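Local atomic coordinates of Box C/D snoRNA protein 1 (Saccharomyces cerevisiae, PDB entry 6THL), a protein that is required for the accumulation of box C/D small nucleolar RNAs and so for ribosome biogenesis, here represented by its BCD1 domain. Residues B[15-20]-B[158-163]; B[46-51]-B[61-66]; B[123-128]-B[164-169]; B[137-142]-B[177-182]. All blocks are in the same frame, centred on the assembly; numbering follows the deposited sequence.

Contact 1: residues B[15-20]-B[158-163]; sequences VNCLML and TTVIEF
Glu162 reaches across to Leu20, and its carboxylate extends a parallel strand pair that joins residues 15-18 to 159-161. At the other end Asn16 N donates to Thr158 O; between the two, Val160 N bonds to Asn16 O and Leu18 N to Val160 O. The tightly packed side carries Val15, Cys17 and Val160. There CG2 of Val160, turned between its own backbone N and carbonyl carbon, lies 3.7 Å from Val15 CG1 and 3.8 Å from Cys17 SG, and Trp43 of strand 40-49 closes over Val15 and Cys17. The other face, bearing Asn16, Thr159 and Leu18, is looser and partly exposed. Asn16 and Thr159 lie side by side, with ND2 donating to Thr159 OG1 at 2.6 Å, 17° out of the amide plane, while Leu18 CG stands 4.0 Å from Thr159 CG2. Beyond the strands the Glu162 chain bends at chi2 (-89°), and OE1 accepts the backbone N-H of Leu20 in a bond modelled as very short, its exact length doubtful; OE2 is held by Asn30 and sits 3.6 Å from Met19 SD. An alanine in place of Glu162 would probably leave Leu20 N and Asn30 without their shared carboxylate and let the segment after Leu18 drift from its neighbour. The whole is a parallel beta ladder, in which strand 159-161 forms one edge of a small three-stranded mixed sheet of the BCD1 domain, with 15-18 in the middle.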
loop_
_atom_site.group_PDB
_atom_site.type_symbol
_atom_site.label_atom_id
_atom_site.label_comp_id
_atom_site.label_asym_id
_atom_site.label_seq_id
_atom_site.Cartn_x
_atom_site.Cartn_y
_atom_site.Cartn_z
ATOM N N VAL B 15 -22.893 18.974 -7.326
ATOM C CA VAL B 15 -22.075 18.493 -6.230
ATOM C C VAL B 15 -20.838 19.326 -6.051
ATOM O O VAL B 15 -20.112 19.603 -7.037
ATOM C CB VAL B 15 -21.613 17.056 -6.452
ATOM C CG1 VAL B 15 -20.593 16.678 -5.391
ATOM C CG2 VAL B 15 -22.809 16.125 -6.400
ATOM N N ASN B 16 -20.598 19.696 -4.791
ATOM C CA ASN B 16 -19.429 20.483 -4.463
ATOM C C ASN B 16 -18.223 19.583 -4.161
ATOM O O ASN B 16 -18.174 18.980 -3.075
ATOM C CB ASN B 16 -19.719 21.399 -3.286
ATOM C CG ASN B 16 -18.478 22.126 -2.819
ATOM O OD1 ASN B 16 -17.963 23.033 -3.484
ATOM N ND2 ASN B 16 -17.981 21.723 -1.674
ATOM N N CYS B 17 -17.254 19.506 -5.098
ATOM C CA CYS B 17 -16.154 18.485 -5.018
ATOM C C CYS B 17 -14.816 19.018 -4.575
ATOM O O CYS B 17 -14.211 19.787 -5.283
ATOM C CB CYS B 17 -15.978 17.758 -6.345
ATOM S SG CYS B 17 -17.564 17.196 -6.920
ATOM N N LEU B 18 -14.339 18.605 -3.410
ATOM C CA LEU B 18 -13.007 19.029 -2.969
ATOM C C LEU B 18 -11.950 18.161 -3.632
ATOM O O LEU B 18 -12.027 16.929 -3.640
ATOM C CB LEU B 18 -12.850 18.988 -1.450
ATOM C CG LEU B 18 -13.866 19.839 -0.717
ATOM C CD1 LEU B 18 -13.668 19.759 0.789
ATOM C CD2 LEU B 18 -13.743 21.253 -1.220
ATOM N N MET B 19 -10.973 18.851 -4.194
ATOM C CA MET B 19 -9.973 18.241 -5.019
ATOM C C MET B 19 -8.648 18.303 -4.268
ATOM O O MET B 19 -8.204 19.358 -3.807
ATOM C CB MET B 19 -9.932 18.954 -6.377
ATOM C CG MET B 19 -11.242 18.781 -7.140
ATOM S SD MET B 19 -11.404 17.097 -7.800
ATOM C CE MET B 19 -13.096 16.749 -7.392
ATOM N N LEU B 20 -8.035 17.143 -4.117
ATOM C CA LEU B 20 -6.788 17.036 -3.424
ATOM C C LEU B 20 -5.674 17.289 -4.432
ATOM O O LEU B 20 -5.890 17.147 -5.651
ATOM C CB LEU B 20 -6.740 15.637 -2.825
ATOM C CG LEU B 20 -7.833 15.386 -1.755
ATOM C CD1 LEU B 20 -7.815 13.947 -1.242
ATOM C CD2 LEU B 20 -7.725 16.368 -0.572
ATOM N N THR B 158 -24.492 18.604 -1.865
ATOM C CA THR B 158 -23.580 18.075 -0.832
ATOM C C THR B 158 -22.169 18.497 -1.125
ATOM O O THR B 158 -21.872 19.199 -2.094
ATOM C CB THR B 158 -23.515 16.529 -0.787
ATOM O OG1 THR B 158 -23.384 16.021 -2.122
ATOM C CG2 THR B 158 -24.726 15.911 -0.080
ATOM N N THR B 159 -21.277 18.023 -0.281
ATOM C CA THR B 159 -19.869 18.062 -0.604
ATOM C C THR B 159 -19.257 16.667 -0.530
ATOM O O THR B 159 -19.642 15.854 0.346
ATOM C CB THR B 159 -19.171 19.090 0.297
ATOM O OG1 THR B 159 -19.602 20.393 -0.117
ATOM C CG2 THR B 159 -17.622 18.996 0.230
ATOM N N VAL B 160 -18.348 16.374 -1.482
ATOM C CA VAL B 160 -17.525 15.161 -1.389
ATOM C C VAL B 160 -16.071 15.486 -1.393
ATOM O O VAL B 160 -15.657 16.521 -1.879
ATOM C CB VAL B 160 -17.800 14.173 -2.510
ATOM C CG1 VAL B 160 -19.151 13.496 -2.281
ATOM C CG2 VAL B 160 -17.715 14.860 -3.867
ATOM N N ILE B 161 -15.277 14.615 -0.808
ATOM C CA ILE B 161 -13.848 14.711 -1.014
ATOM C C ILE B 161 -13.564 13.865 -2.242
ATOM O O ILE B 161 -13.569 12.611 -2.214
ATOM C CB ILE B 161 -13.051 14.265 0.198
ATOM C CG1 ILE B 161 -13.125 15.381 1.229
ATOM C CG2 ILE B 161 -11.595 14.062 -0.206
ATOM C CD1 ILE B 161 -12.764 14.958 2.615
ATOM N N GLU B 162 -13.403 14.587 -3.343
ATOM C CA GLU B 162 -13.171 14.003 -4.663
ATOM C C GLU B 162 -14.409 13.286 -5.224
ATOM O O GLU B 162 -14.697 13.345 -6.434
ATOM C CB GLU B 162 -11.940 13.062 -4.657
ATOM C CG GLU B 162 -10.619 13.726 -4.290
ATOM C CD GLU B 162 -9.860 14.304 -5.464
ATOM O OE1 GLU B 162 -8.971 15.148 -5.218
ATOM O OE2 GLU B 162 -10.115 13.918 -6.616
ATOM N N PHE B 163 -15.132 12.600 -4.362
ATOM C CA PHE B 163 -16.128 11.658 -4.820
ATOM C C PHE B 163 -16.663 10.958 -3.588
ATOM O O PHE B 163 -15.912 10.685 -2.632
ATOM C CB PHE B 163 -15.584 10.622 -5.872
ATOM C CG PHE B 163 -14.580 9.599 -5.324
ATOM C CD1 PHE B 163 -14.978 8.351 -4.957
ATOM C CD2 PHE B 163 -13.235 9.905 -5.213
ATOM C CE1 PHE B 163 -14.067 7.427 -4.468
ATOM C CE2 PHE B 163 -12.320 8.992 -4.719
ATOM C CZ PHE B 163 -12.735 7.747 -4.359
#

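Contact 2: residues B[46-51]-B[61-66]; sequences EWILCP and LFKHVS
Residues 46-49 of strand 40-49 and 62-66 of strand 62-70 run antiparallel, their axes 4.5 Å apart at the closest approach, with Trp47-His64 and Leu49-Phe62 as hydrogen-bonded pairs, the non-hydrogen-bonded pair Ile48-Lys63 between them and another, Glu46-Val65, beyond Trp47-His64. This is a beta hairpin of the larger mixed sheet of the BCD1 domain, and each hydrogen-bonded pair is closed by two backbone bonds, the shortest being Trp47 N to His64 O at 2.7 Å. On the face of Ile48 and Lys63 the two side chains lie side by side and point the same way, Ile48 CG1 meeting Lys63 CG at 3.8 Å. Ile48 also sends CG2 to Leu61 CD1 at 4.0 Å, while the other branch of Leu61, CD2, turns to Cys50 and Pro51. Next along this face, Glu46 brings CG to 4.2 Å from Val65 CG2; its carboxylate continues to a salt bridge with Arg26 and a hydrogen bond with Thr165. On the opposite face Leu49 packs on Cys87 and Phe90 of helix 81-90 and His64 on Asn82, while Trp47 lies against Leu75 and Met79. Phe62, His64 and Val65 also meet the chain of another protein, Val65 through backbone hydrogen bonds. The indole edge of Trp47 faces Ser66, whose CB lies in the ring plane, 4.0 Å from Trp47 NE1.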
loop_
_atom_site.group_PDB
_atom_site.type_symbol
_atom_site.label_atom_id
_atom_site.label_comp_id
_atom_site.label_asym_id
_atom_site.label_seq_id
_atom_site.Cartn_x
_atom_site.Cartn_y
_atom_site.Cartn_z
ATOM N N GLU B 46 -16.591 5.359 -3.255
ATOM C CA GLU B 46 -15.870 4.478 -2.331
ATOM C C GLU B 46 -16.834 3.711 -1.386
ATOM O O GLU B 46 -17.420 4.265 -0.452
ATOM C CB GLU B 46 -14.832 5.276 -1.527
ATOM C CG GLU B 46 -14.117 4.407 -0.511
ATOM C CD GLU B 46 -13.198 5.186 0.369
ATOM O OE1 GLU B 46 -12.351 4.520 0.989
ATOM O OE2 GLU B 46 -13.310 6.435 0.435
ATOM N N TRP B 47 -16.998 2.429 -1.645
ATOM C CA TRP B 47 -17.852 1.612 -0.814
ATOM C C TRP B 47 -17.055 1.211 0.404
ATOM O O TRP B 47 -15.933 0.767 0.283
ATOM C CB TRP B 47 -18.324 0.367 -1.572
ATOM C CG TRP B 47 -19.218 0.692 -2.687
ATOM C CD1 TRP B 47 -18.892 0.779 -3.994
ATOM C CD2 TRP B 47 -20.604 1.009 -2.593
ATOM N NE1 TRP B 47 -20.000 1.127 -4.734
ATOM C CE2 TRP B 47 -21.060 1.274 -3.888
ATOM C CE3 TRP B 47 -21.509 1.091 -1.526
ATOM C CZ2 TRP B 47 -22.376 1.604 -4.156
ATOM C CZ3 TRP B 47 -22.828 1.438 -1.795
ATOM C CH2 TRP B 47 -23.247 1.684 -3.095
ATOM N N ILE B 48 -17.629 1.402 1.581
ATOM C CA ILE B 48 -17.059 0.868 2.809
ATOM C C ILE B 48 -18.141 0.058 3.509
ATOM O O ILE B 48 -19.126 0.614 3.995
ATOM C CB ILE B 48 -16.577 1.986 3.741
ATOM C CG1 ILE B 48 -15.365 2.704 3.134
ATOM C CG2 ILE B 48 -16.208 1.409 5.088
ATOM C CD1 ILE B 48 -15.099 4.061 3.721
ATOM N N LEU B 49 -17.944 -1.258 3.539
ATOM C CA LEU B 49 -18.875 -2.200 4.151
ATOM C C LEU B 49 -18.466 -2.450 5.578
ATOM O O LEU B 49 -17.329 -2.874 5.829
ATOM C CB LEU B 49 -18.844 -3.527 3.383
ATOM C CG LEU B 49 -19.125 -3.392 1.882
ATOM C CD1 LEU B 49 -19.417 -4.760 1.301
ATOM C CD2 LEU B 49 -20.273 -2.461 1.554
ATOM N N CYS B 50 -19.383 -2.171 6.506
ATOM C CA CYS B 50 -19.168 -2.449 7.928
ATOM C C CYS B 50 -19.942 -3.702 8.323
ATOM O O CYS B 50 -21.191 -3.726 8.321
ATOM C CB CYS B 50 -19.575 -1.274 8.799
ATOM S SG CYS B 50 -19.206 0.353 8.107
ATOM N N PRO B 51 -19.201 -4.759 8.661
ATOM C CA PRO B 51 -19.812 -5.989 9.026
ATOM C C PRO B 51 -20.239 -5.903 10.470
ATOM O O PRO B 51 -19.976 -4.895 11.133
ATOM C CB PRO B 51 -18.660 -6.976 8.894
ATOM C CG PRO B 51 -17.496 -6.208 9.401
ATOM C CD PRO B 51 -17.737 -4.815 8.869
ATOM N N LEU B 61 -13.162 -4.208 8.167
ATOM C CA LEU B 61 -13.901 -3.501 7.096
ATOM C C LEU B 61 -13.612 -4.147 5.750
ATOM O O LEU B 61 -12.666 -4.913 5.617
ATOM C CB LEU B 61 -13.523 -2.020 7.019
ATOM C CG LEU B 61 -13.846 -1.128 8.229
ATOM C CD1 LEU B 61 -13.620 0.358 7.946
ATOM C CD2 LEU B 61 -15.281 -1.359 8.688
ATOM N N PHE B 62 -14.458 -3.898 4.762
ATOM C CA PHE B 62 -14.108 -4.193 3.355
ATOM C C PHE B 62 -14.453 -2.961 2.583
ATOM O O PHE B 62 -15.619 -2.538 2.566
ATOM C CB PHE B 62 -14.860 -5.393 2.734
ATOM C CG PHE B 62 -14.632 -5.572 1.226
ATOM C CD1 PHE B 62 -13.830 -6.577 0.745
ATOM C CD2 PHE B 62 -15.265 -4.759 0.303
ATOM C CE1 PHE B 62 -13.624 -6.727 -0.607
ATOM C CE2 PHE B 62 -15.068 -4.920 -1.047
ATOM C CZ PHE B 62 -14.243 -5.898 -1.502
ATOM N N LYS B 63 -13.432 -2.398 1.943
ATOM C CA LYS B 63 -13.575 -1.204 1.154
ATOM C C LYS B 63 -13.440 -1.588 -0.310
ATOM O O LYS B 63 -12.716 -2.505 -0.656
ATOM C CB LYS B 63 -12.522 -0.211 1.593
ATOM C CG LYS B 63 -12.602 0.044 3.090
ATOM C CD LYS B 63 -11.245 0.025 3.771
ATOM C CE LYS B 63 -10.512 1.351 3.626
ATOM N NZ LYS B 63 -9.839 1.710 4.903
ATOM N N HIS B 64 -14.197 -0.933 -1.169
ATOM C CA HIS B 64 -14.001 -1.112 -2.573
ATOM C C HIS B 64 -14.461 0.113 -3.318
ATOM O O HIS B 64 -15.490 0.658 -3.000
ATOM C CB HIS B 64 -14.688 -2.360 -3.100
ATOM C CG HIS B 64 -14.457 -2.575 -4.556
ATOM N ND1 HIS B 64 -13.569 -3.507 -5.030
ATOM C CD2 HIS B 64 -14.933 -1.920 -5.638
ATOM C CE1 HIS B 64 -13.543 -3.451 -6.349
ATOM N NE2 HIS B 64 -14.355 -2.489 -6.742
ATOM N N VAL B 65 -13.681 0.507 -4.321
ATOM C CA VAL B 65 -13.949 1.680 -5.126
ATOM C C VAL B 65 -14.452 1.275 -6.499
ATOM O O VAL B 65 -13.743 0.593 -7.219
ATOM C CB VAL B 65 -12.666 2.490 -5.283
ATOM C CG1 VAL B 65 -12.886 3.730 -6.131
ATOM C CG2 VAL B 65 -12.185 2.872 -3.903
ATOM N N SER B 66 -15.680 1.677 -6.836
ATOM C CA SER B 66 -16.283 1.373 -8.124
ATOM C C SER B 66 -16.156 2.590 -8.953
ATOM O O SER B 66 -16.061 3.671 -8.426
ATOM C CB SER B 66 -17.741 1.010 -7.982
ATOM O OG SER B 66 -17.875 -0.257 -7.356
#

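Contact 3: residues B[123-128]-B[164-169]; sequences FYTKTF and PTIFVA
Phe123 and Val168 lie side by side, pointing the same way, on one face of an antiparallel pair made by residues 123-126 of strand 122-126 and by strand 165-169. The Phe123 side chain is a useful one to follow outward. Its CB stands 4.1 Å from Phe167 O, the oxygen that also receives the N-H of Tyr124. From there CG lies beside the backbone N (chi1 -71°). CD1 comes next, 3.7 Å from Val168 CG2 and close to Ile166 CG2, which lies near the ring plane at the edge. CE1 makes the nearest approach to Val168 CG2, at 3.5 Å, and CZ, at the tip, touches Val168 CG1. Trp47, Leu75 and Ile146 also pack against this ring.

Tyr124 and Phe167 form the central hydrogen-bonded pair. Each donates its backbone N-H to the carbonyl of the other, Phe167 N to Tyr124 O at 2.7 Å, and each of these oxygens also lies in the plane of the other residue's ring, at its edge. Further along, Thr125 OG1, anti to its backbone N (chi1 -163°), donates to Thr165 O at 2.8 Å, so that a buried hydroxyl spends its proton on a strand carbonyl, while Ile166 CD1 covers it at 3.6 Å. Lys126 continues past Thr165 CB to a salt bridge with Asp137. Strand 165-169 is thus an inner strand of a mixed beta sheet, flanked by 40-49 (parallel) and 122-126 (antiparallel), in the buried middle of the BCD1 domain.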
loop_
_atom_site.group_PDB
_atom_site.type_symbol
_atom_site.label_atom_id
_atom_site.label_comp_id
_atom_site.label_asym_id
_atom_site.label_seq_id
_atom_site.Cartn_x
_atom_site.Cartn_y
_atom_site.Cartn_z
ATOM N N PHE B 123 -27.470 3.207 4.611
ATOM C CA PHE B 123 -26.401 3.734 3.808
ATOM C C PHE B 123 -26.146 5.131 4.268
ATOM O O PHE B 123 -27.043 5.969 4.289
ATOM C CB PHE B 123 -26.773 3.698 2.332
ATOM C CG PHE B 123 -26.787 2.313 1.780
ATOM C CD1 PHE B 123 -25.767 1.858 0.979
ATOM C CD2 PHE B 123 -27.791 1.430 2.130
ATOM C CE1 PHE B 123 -25.764 0.564 0.493
ATOM C CE2 PHE B 123 -27.789 0.132 1.652
ATOM C CZ PHE B 123 -26.769 -0.299 0.834
ATOM N N TYR B 124 -24.903 5.374 4.642
ATOM C CA TYR B 124 -24.508 6.643 5.164
ATOM C C TYR B 124 -23.402 7.182 4.266
ATOM O O TYR B 124 -22.468 6.467 4.005
ATOM C CB TYR B 124 -23.959 6.404 6.561
ATOM C CG TYR B 124 -24.885 5.673 7.519
ATOM C CD1 TYR B 124 -25.626 6.374 8.475
ATOM C CD2 TYR B 124 -24.998 4.288 7.499
ATOM C CE1 TYR B 124 -26.464 5.718 9.371
ATOM C CE2 TYR B 124 -25.835 3.621 8.397
ATOM C CZ TYR B 124 -26.571 4.347 9.327
ATOM O OH TYR B 124 -27.411 3.715 10.217
ATOM N N THR B 125 -23.514 8.410 3.765
ATOM C CA THR B 125 -22.356 9.136 3.226
ATOM C C THR B 125 -21.929 10.073 4.351
ATOM O O THR B 125 -22.548 10.106 5.425
ATOM C CB THR B 125 -22.677 9.922 1.919
ATOM O OG1 THR B 125 -21.465 10.273 1.235
ATOM C CG2 THR B 125 -23.451 11.195 2.194
ATOM N N LYS B 126 -20.882 10.845 4.126
ATOM C CA LYS B 126 -20.364 11.680 5.180
ATOM C C LYS B 126 -20.665 13.119 4.831
ATOM O O LYS B 126 -20.959 13.421 3.669
ATOM C CB LYS B 126 -18.877 11.374 5.394
ATOM C CG LYS B 126 -17.922 12.079 4.467
ATOM C CD LYS B 126 -16.714 11.204 4.146
ATOM C CE LYS B 126 -15.803 10.993 5.324
ATOM N NZ LYS B 126 -14.525 10.318 4.932
ATOM N N THR B 127 -20.630 14.010 5.824
ATOM C CA THR B 127 -21.219 15.364 5.657
ATOM C C THR B 127 -20.244 16.437 6.061
ATOM O O THR B 127 -19.422 16.224 6.923
ATOM C CB THR B 127 -22.548 15.504 6.449
ATOM O OG1 THR B 127 -23.426 16.393 5.772
ATOM C CG2 THR B 127 -22.352 15.972 7.928
ATOM N N PHE B 128 -20.347 17.590 5.418
ATOM C CA PHE B 128 -19.337 18.638 5.531
ATOM C C PHE B 128 -20.014 19.990 5.730
ATOM O O PHE B 128 -21.119 20.182 5.211
ATOM C CB PHE B 128 -18.503 18.736 4.238
ATOM C CG PHE B 128 -17.705 17.512 3.916
ATOM C CD1 PHE B 128 -16.385 17.393 4.340
ATOM C CD2 PHE B 128 -18.263 16.485 3.150
ATOM C CE1 PHE B 128 -15.644 16.259 4.039
ATOM C CE2 PHE B 128 -17.523 15.346 2.838
ATOM C CZ PHE B 128 -16.213 15.230 3.287
ATOM N N PRO B 164 -17.958 10.664 -3.607
ATOM C CA PRO B 164 -18.630 10.084 -2.459
ATOM C C PRO B 164 -17.917 8.883 -1.856
ATOM O O PRO B 164 -17.375 8.039 -2.573
ATOM C CB PRO B 164 -19.983 9.633 -3.036
ATOM C CG PRO B 164 -19.790 9.603 -4.517
ATOM C CD PRO B 164 -18.835 10.711 -4.790
ATOM N N THR B 165 -17.925 8.837 -0.537
ATOM C CA THR B 165 -17.615 7.632 0.197
ATOM C C THR B 165 -18.970 7.194 0.798
ATOM O O THR B 165 -19.784 8.055 1.146
ATOM C CB THR B 165 -16.567 7.954 1.276
ATOM O OG1 THR B 165 -15.409 8.551 0.654
ATOM C CG2 THR B 165 -16.187 6.726 2.061
ATOM N N ILE B 166 -19.241 5.891 0.879
ATOM C CA ILE B 166 -20.569 5.424 1.240
ATOM C C ILE B 166 -20.489 4.207 2.117
ATOM O O ILE B 166 -20.122 3.131 1.647
ATOM C CB ILE B 166 -21.433 5.016 0.024
ATOM C CG1 ILE B 166 -21.475 6.093 -1.069
ATOM C CG2 ILE B 166 -22.850 4.677 0.491
ATOM C CD1 ILE B 166 -22.280 7.315 -0.712
ATOM N N PHE B 167 -20.874 4.395 3.382
ATOM C CA PHE B 167 -20.789 3.394 4.433
ATOM C C PHE B 167 -22.053 2.568 4.426
ATOM O O PHE B 167 -23.153 3.092 4.160
ATOM C CB PHE B 167 -20.682 4.043 5.823
ATOM C CG PHE B 167 -19.403 4.780 6.067
ATOM C CD1 PHE B 167 -19.282 6.109 5.702
ATOM C CD2 PHE B 167 -18.342 4.157 6.710
ATOM C CE1 PHE B 167 -18.119 6.808 5.929
ATOM C CE2 PHE B 167 -17.164 4.856 6.922
ATOM C CZ PHE B 167 -17.054 6.194 6.523
ATOM N N VAL B 168 -21.876 1.289 4.765
ATOM C CA VAL B 168 -22.906 0.282 4.725
ATOM C C VAL B 168 -22.798 -0.497 6.040
ATOM O O VAL B 168 -21.713 -0.892 6.451
ATOM C CB VAL B 168 -22.733 -0.642 3.485
ATOM C CG1 VAL B 168 -23.871 -1.643 3.375
ATOM C CG2 VAL B 168 -22.740 0.155 2.207
ATOM N N ALA B 169 -23.914 -0.688 6.724
ATOM C CA ALA B 169 -23.919 -1.448 7.968
ATOM C C ALA B 169 -25.353 -1.772 8.376
ATOM O O ALA B 169 -26.297 -1.044 8.012
ATOM C CB ALA B 169 -23.241 -0.654 9.055
#

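Contact 4: residues B[137-142]-B[177-182]; sequences DSKKLV and EGYEVL
A lysine lies across a tyrosine ring here: Lys139 CB stands over one face of Tyr179, offset toward the rim, 4.1 Å from the ring centroid and 14° off its normal, a CH-pi contact. The two side chains cross at about a right angle, and the extended lysine carries CG to Tyr179 CZ and CD to CE1. The contact belongs to a short parallel beta ladder, residues 140-142 of strand 140-143 with 180-181, which adds a final strand to the larger mixed sheet. Glu180 N donates to Lys139 O at 2.8 Å, Leu141 N to Glu180 O, and Leu182 N to Leu141 O. At the edge of the Tyr179 ring, in its plane, lies Leu141 CG, and Leu141 CD2 is 3.7 Å from Tyr179 CD2; the ring also meets Phe167. An alanine in place of Tyr179 would probably leave the Lys139 chain without the ring it lies over and open a gap beside Leu141. Ser138 OG accepts from Lys140 N in an ST turn and is also hydrogen-bonded to Thr127 O. On the exposed face Lys140 and Glu180 form a salt bridge, Lys140 NZ meeting Glu180 OE1 at 3.1 Å, nearly along its C-O bond.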
loop_
_atom_site.group_PDB
_atom_site.type_symbol
_atom_site.label_atom_id
_atom_site.label_comp_id
_atom_site.label_asym_id
_atom_site.label_seq_id
_atom_site.Cartn_x
_atom_site.Cartn_y
_atom_site.Cartn_z
ATOM N N ASP B 137 -11.214 16.200 5.887
ATOM C CA ASP B 137 -11.979 14.936 6.112
ATOM C C ASP B 137 -13.076 15.110 7.201
ATOM O O ASP B 137 -13.049 16.073 7.938
ATOM C CB ASP B 137 -10.940 13.886 6.540
ATOM C CG ASP B 137 -11.423 12.420 6.479
ATOM O OD1 ASP B 137 -12.595 12.098 6.205
ATOM O OD2 ASP B 137 -10.552 11.558 6.738
ATOM N N SER B 138 -14.033 14.198 7.293
ATOM C CA SER B 138 -15.089 14.265 8.301
ATOM C C SER B 138 -15.481 12.891 8.888
ATOM O O SER B 138 -15.279 11.834 8.283
ATOM C CB SER B 138 -16.334 14.940 7.714
ATOM O OG SER B 138 -17.460 14.833 8.588
ATOM N N LYS B 139 -16.022 12.912 10.097
ATOM C CA LYS B 139 -16.512 11.701 10.726
ATOM C C LYS B 139 -17.965 11.900 11.152
ATOM O O LYS B 139 -18.501 11.139 11.963
ATOM C CB LYS B 139 -15.604 11.334 11.888
ATOM C CG LYS B 139 -14.162 11.221 11.435
ATOM C CD LYS B 139 -13.282 10.426 12.358
ATOM C CE LYS B 139 -11.830 10.730 12.034
ATOM N NZ LYS B 139 -10.877 9.910 12.838
ATOM N N LYS B 140 -18.593 12.918 10.562
ATOM C CA LYS B 140 -19.985 13.212 10.766
ATOM C C LYS B 140 -20.680 12.594 9.595
ATOM O O LYS B 140 -20.414 12.971 8.457
ATOM C CB LYS B 140 -20.253 14.734 10.730
ATOM C CG LYS B 140 -19.558 15.589 11.788
ATOM C CD LYS B 140 -19.844 15.126 13.190
ATOM C CE LYS B 140 -19.074 15.985 14.159
ATOM N NZ LYS B 140 -18.672 15.176 15.339
ATOM N N LEU B 141 -21.588 11.671 9.861
ATOM C CA LEU B 141 -22.300 10.990 8.787
ATOM C C LEU B 141 -23.767 11.395 8.775
ATOM O O LEU B 141 -24.325 11.771 9.815
ATOM C CB LEU B 141 -22.145 9.473 8.926
ATOM C CG LEU B 141 -20.674 9.060 9.130
ATOM C CD1 LEU B 141 -20.593 7.566 9.397
ATOM C CD2 LEU B 141 -19.784 9.459 7.944
ATOM N N VAL B 142 -24.351 11.368 7.570
ATOM C CA VAL B 142 -25.808 11.419 7.353
ATOM C C VAL B 142 -26.232 10.159 6.592
ATOM O O VAL B 142 -25.744 9.865 5.498
ATOM C CB VAL B 142 -26.293 12.671 6.581
ATOM C CG1 VAL B 142 -26.370 13.882 7.499
ATOM C CG2 VAL B 142 -25.420 12.979 5.368
ATOM N N GLU B 177 -15.312 3.509 14.613
ATOM C CA GLU B 177 -15.346 4.334 15.841
ATOM C C GLU B 177 -14.744 5.661 15.532
ATOM O O GLU B 177 -13.854 5.742 14.706
ATOM C CB GLU B 177 -14.654 3.654 17.058
ATOM C CG GLU B 177 -13.149 3.862 17.271
ATOM C CD GLU B 177 -12.628 3.193 18.557
ATOM O OE1 GLU B 177 -11.496 3.481 18.973
ATOM O OE2 GLU B 177 -13.336 2.372 19.179
ATOM N N GLY B 178 -15.229 6.705 16.185
ATOM C CA GLY B 178 -14.906 8.082 15.778
ATOM C C GLY B 178 -16.003 8.656 14.894
ATOM O O GLY B 178 -16.288 9.844 14.967
ATOM N N TYR B 179 -16.619 7.809 14.062
ATOM C CA TYR B 179 -17.747 8.206 13.207
ATOM C C TYR B 179 -19.026 8.347 14.021
ATOM O O TYR B 179 -19.363 7.477 14.819
ATOM C CB TYR B 179 -17.937 7.223 12.023
ATOM C CG TYR B 179 -16.809 7.385 11.046
ATOM C CD1 TYR B 179 -15.568 6.856 11.343
ATOM C CD2 TYR B 179 -16.945 8.151 9.878
ATOM C CE1 TYR B 179 -14.499 7.043 10.509
ATOM C CE2 TYR B 179 -15.866 8.349 9.040
ATOM C CZ TYR B 179 -14.646 7.781 9.382
ATOM O OH TYR B 179 -13.519 7.887 8.642
ATOM N N GLU B 180 -19.724 9.458 13.809
ATOM C CA GLU B 180 -20.955 9.761 14.515
ATOM C C GLU B 180 -22.024 10.190 13.505
ATOM O O GLU B 180 -21.770 11.060 12.679
ATOM C CB GLU B 180 -20.678 10.887 15.492
ATOM C CG GLU B 180 -21.888 11.362 16.281
ATOM C CD GLU B 180 -22.100 12.854 16.141
ATOM O OE1 GLU B 180 -21.124 13.621 16.338
ATOM O OE2 GLU B 180 -23.244 13.250 15.810
ATOM N N VAL B 181 -23.209 9.577 13.573
ATOM C CA VAL B 181 -24.318 9.905 12.672
ATOM C C VAL B 181 -25.242 10.948 13.251
ATOM O O VAL B 181 -25.594 10.870 14.418
ATOM C CB VAL B 181 -25.236 8.707 12.436
ATOM C CG1 VAL B 181 -26.328 9.122 11.454
ATOM C CG2 VAL B 181 -24.443 7.461 11.995
ATOM N N LEU B 182 -25.679 11.871 12.401
ATOM C CA LEU B 182 -26.553 12.984 12.763
ATOM C C LEU B 182 -27.975 12.718 12.284
ATOM O O LEU B 182 -28.182 12.535 11.085
ATOM C CB LEU B 182 -26.061 14.270 12.075
ATOM C CG LEU B 182 -24.923 15.091 12.727
ATOM C CD1 LEU B 182 -24.133 15.941 11.725
ATOM C CD2 LEU B 182 -25.468 15.985 13.838
#

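In the fold
Contacts 2, 3 and 4 belong to one mixed sheet, and contact 1 to a smaller sheet joined to it by the chain running from 159-161 into 165-169. Contacts 2 and 3 have centres about 10 Å apart and are tied by strand 40-49 lying parallel to 165-169, with Cys50 N 2.7 Å from Val168 O. Contacts 3 and 4, with centres about 9 Å apart, share the salt bridge of Lys126 NZ with Asp137 OD1, 2.9 Å long. Contact 1 meets contact 3 where Phe128 packs on Ile161, and meets contact 2 through Phe163 beside Glu46. Contacts 2 and 4 do not touch, their nearest atoms being about 6 Å apart.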